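Local coordinates for protein dihydropteroate synthase (Anaplasma phagocytophilum, PDB 6UCZ) that probably catalyses the condensation of a 6-hydroxymethyl-dihydropterin diphosphate with p-aminobenzoate to give dihydropteroate, a step of folate synthesis, in a TIM-barrel active site, at residues I155-F160 against L208-L213. Sequence-based numbering, arbitrary orientation.
Sequences IIMHHF and LGFGKL. With PMM (pterin-6-yl-methyl-monophosphate), chain C.
The ammonium group of Lys212 is gripped by several acceptors at once. NZ donates to ND1 of His158 at 2.9 Å, arriving close to the imidazole plane. A second bond runs from NZ to the carbonyl O of Phe210 at 3.0 Å, and the carbonyl O of Gly207 receives a third. The aliphatic chain runs extended as far as CE, and the last torsion turns NZ off that line toward the carbonyls of its own loop. Beside this site the Phe160 ring lies edge-on to the Phe210 carbonyl, its CD2 3.2 Å from that O, while CE1 of His158 sits over one Phe160 face toward the rim. The rings of His158 and His159 also meet Trp184 of helix 174-194 edge to face.

On the pterin side, Met157 and Phe210 cross nearly at right angles in a Met-aromatic contact. Met157 CE stands over the middle of the Phe210 ring, 3.4 Å from the centroid and 5° off the normal, a CH-pi arrangement, with SD oblique to the ring. The bend at chi3 (74°) sets the methyl over the phenyl ring while SD stays 3.5 Å from N3 of the ligand. Phe210 in turn presents its edge to the pterin, CE2 lying 3.5 Å from N5.

Residues 155-160 hold the end of strand 153-157 of the TIM barrel and the turn after it; 208-213 belongs to the loop between the adjacent strand 202-205 and helix 214-222. The buried ammonium, its N-H groups spent on two carbonyls and an imidazole nitrogen, ties both loops together away from the ligand, and would probably keep ND1 of His158 unprotonated.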
loop_
_atom_site.group_PDB
_atom_site.type_symbol
_atom_site.label_atom_id
_atom_site.label_comp_id
_atom_site.label_asym_id
_atom_site.label_seq_id
_atom_site.Cartn_x
_atom_site.Cartn_y
_atom_site.Cartn_z
ATOM N N ILE A 155 -3.756 -0.955 -6.798
ATOM C CA ILE A 155 -2.742 0.015 -6.402
ATOM C C ILE A 155 -1.440 -0.353 -7.099
ATOM O O ILE A 155 -1.015 -1.515 -7.052
ATOM C CB ILE A 155 -2.536 0.022 -4.879
ATOM C CG1 ILE A 155 -3.871 0.204 -4.158
ATOM C CG2 ILE A 155 -1.539 1.137 -4.470
ATOM C CD1 ILE A 155 -3.805 -0.186 -2.693
ATOM N N ILE A 156 -0.809 0.620 -7.753
ATOM C CA ILE A 156 0.538 0.465 -8.298
ATOM C C ILE A 156 1.467 1.383 -7.514
ATOM O O ILE A 156 1.181 2.579 -7.355
ATOM C CB ILE A 156 0.591 0.745 -9.811
ATOM C CG1 ILE A 156 -0.102 2.070 -10.155
ATOM C CG2 ILE A 156 -0.041 -0.420 -10.591
ATOM C CD1 ILE A 156 0.043 2.459 -11.641
ATOM N N MET A 157 2.569 0.825 -7.010
ATOM C CA MET A 157 3.486 1.524 -6.112
ATOM C C MET A 157 4.829 1.772 -6.793
ATOM O O MET A 157 5.394 0.854 -7.399
ATOM C CB MET A 157 3.724 0.699 -4.847
ATOM C CG MET A 157 4.458 1.481 -3.758
ATOM S SD MET A 157 5.214 0.384 -2.561
ATOM C CE MET A 157 6.619 -0.236 -3.519
ATOM N N HIS A 158 5.358 2.994 -6.667
ATOM C CA HIS A 158 6.659 3.307 -7.254
ATOM C C HIS A 158 7.799 2.679 -6.455
ATOM O O HIS A 158 7.797 2.702 -5.221
ATOM C CB HIS A 158 6.879 4.820 -7.319
ATOM C CG HIS A 158 8.199 5.194 -7.926
ATOM N ND1 HIS A 158 9.374 5.205 -7.207
ATOM C CD2 HIS A 158 8.537 5.499 -9.204
ATOM C CE1 HIS A 158 10.377 5.528 -8.007
ATOM N NE2 HIS A 158 9.894 5.722 -9.222
ATOM N N HIS A 159 8.803 2.157 -7.166
ATOM C CA HIS A 159 10.030 1.672 -6.540
ATOM C C HIS A 159 11.208 1.760 -7.510
ATOM O O HIS A 159 11.035 1.952 -8.715
ATOM C CB HIS A 159 9.844 0.242 -6.021
ATOM C CG HIS A 159 9.492 -0.738 -7.097
ATOM N ND1 HIS A 159 10.434 -1.283 -7.942
ATOM C CD2 HIS A 159 8.296 -1.233 -7.494
ATOM C CE1 HIS A 159 9.837 -2.096 -8.799
ATOM N NE2 HIS A 159 8.540 -2.090 -8.543
ATOM N N PHE A 160 12.418 1.698 -6.951
ATOM C CA PHE A 160 13.677 1.593 -7.700
ATOM C C PHE A 160 14.180 0.156 -7.743
ATOM O O PHE A 160 15.379 -0.110 -7.590
ATOM C CB PHE A 160 14.721 2.515 -7.069
ATOM C CG PHE A 160 14.406 3.976 -7.207
ATOM C CD1 PHE A 160 14.641 4.643 -8.391
ATOM C CD2 PHE A 160 13.756 4.653 -6.178
ATOM C CE1 PHE A 160 14.336 5.978 -8.525
ATOM C CE2 PHE A 160 13.432 5.993 -6.303
ATOM C CZ PHE A 160 13.720 6.663 -7.475
ATOM N N LEU A 208 6.868 5.387 -0.523
ATOM C CA LEU A 208 7.769 6.023 0.432
ATOM C C LEU A 208 8.775 5.013 0.959
ATOM O O LEU A 208 8.438 3.858 1.231
ATOM C CB LEU A 208 6.973 6.640 1.604
ATOM C CG LEU A 208 5.900 7.686 1.276
ATOM C CD1 LEU A 208 5.384 8.420 2.560
ATOM C CD2 LEU A 208 6.485 8.702 0.309
ATOM N N GLY A 209 10.034 5.435 1.058
ATOM C CA GLY A 209 11.078 4.548 1.522
ATOM C C GLY A 209 11.681 3.616 0.475
ATOM O O GLY A 209 12.754 3.061 0.721
ATOM N N PHE A 210 11.002 3.355 -0.646
ATOM C CA PHE A 210 11.524 2.407 -1.645
ATOM C C PHE A 210 12.557 3.118 -2.515
ATOM O O PHE A 210 12.232 3.827 -3.468
ATOM C CB PHE A 210 10.393 1.800 -2.469
ATOM C CG PHE A 210 9.593 0.772 -1.711
ATOM C CD1 PHE A 210 9.921 -0.580 -1.794
ATOM C CD2 PHE A 210 8.534 1.156 -0.891
ATOM C CE1 PHE A 210 9.198 -1.533 -1.081
ATOM C CE2 PHE A 210 7.812 0.210 -0.168
ATOM C CZ PHE A 210 8.139 -1.137 -0.267
ATOM N N GLY A 211 13.821 2.972 -2.140
ATOM C CA GLY A 211 14.888 3.713 -2.784
ATOM C C GLY A 211 14.846 5.202 -2.535
ATOM O O GLY A 211 15.440 5.969 -3.298
ATOM N N LYS A 212 14.192 5.633 -1.457
ATOM C CA LYS A 212 13.975 7.045 -1.172
ATOM C C LYS A 212 14.450 7.293 0.251
ATOM O O LYS A 212 13.820 6.831 1.208
ATOM C CB LYS A 212 12.496 7.391 -1.328
ATOM C CG LYS A 212 11.956 7.074 -2.718
ATOM C CD LYS A 212 10.467 7.319 -2.813
ATOM C CE LYS A 212 9.935 6.886 -4.174
ATOM N NZ LYS A 212 9.863 5.404 -4.306
ATOM N N LEU A 213 15.533 8.052 0.385
ATOM C CA LEU A 213 16.069 8.379 1.686
ATOM C C LEU A 213 15.058 9.219 2.462
ATOM O O LEU A 213 14.156 9.820 1.870
ATOM C CB LEU A 213 17.408 9.092 1.542
ATOM C CG LEU A 213 18.514 8.172 1.035
ATOM C CD1 LEU A 213 19.780 8.957 0.764
ATOM C CD2 LEU A 213 18.768 7.050 2.032
HETATM N N5 PMM C . 5.097 -0.625 1.839
HETATM C C6 PMM C . 5.390 -1.897 2.128
HETATM C C7 PMM C . 4.679 -2.939 1.562
HETATM N N8 PMM C . 3.676 -2.779 0.690
HETATM N N1 PMM C . 2.343 -1.341 -0.474
HETATM C C2 PMM C . 2.009 -0.100 -0.812
HETATM N N2 PMM C . 1.022 0.106 -1.690
HETATM N N3 PMM C . 2.644 1.006 -0.315
HETATM C C4 PMM C . 3.696 0.982 0.571
HETATM O O4 PMM C . 4.233 2.022 0.953
HETATM C C4A PMM C . 4.101 -0.381 0.974
HETATM C C8A PMM C . 3.390 -1.502 0.409
HETATM C C9 PMM C . 6.565 -2.111 3.050
HETATM O O10 PMM C . 6.202 -1.701 4.384
HETATM P PA PMM C . 5.964 -2.763 5.583
HETATM O O1P PMM C . 5.827 -1.888 6.840
HETATM O O2P PMM C . 7.245 -3.570 5.741
HETATM O O3P PMM C . 4.762 -3.601 5.299
#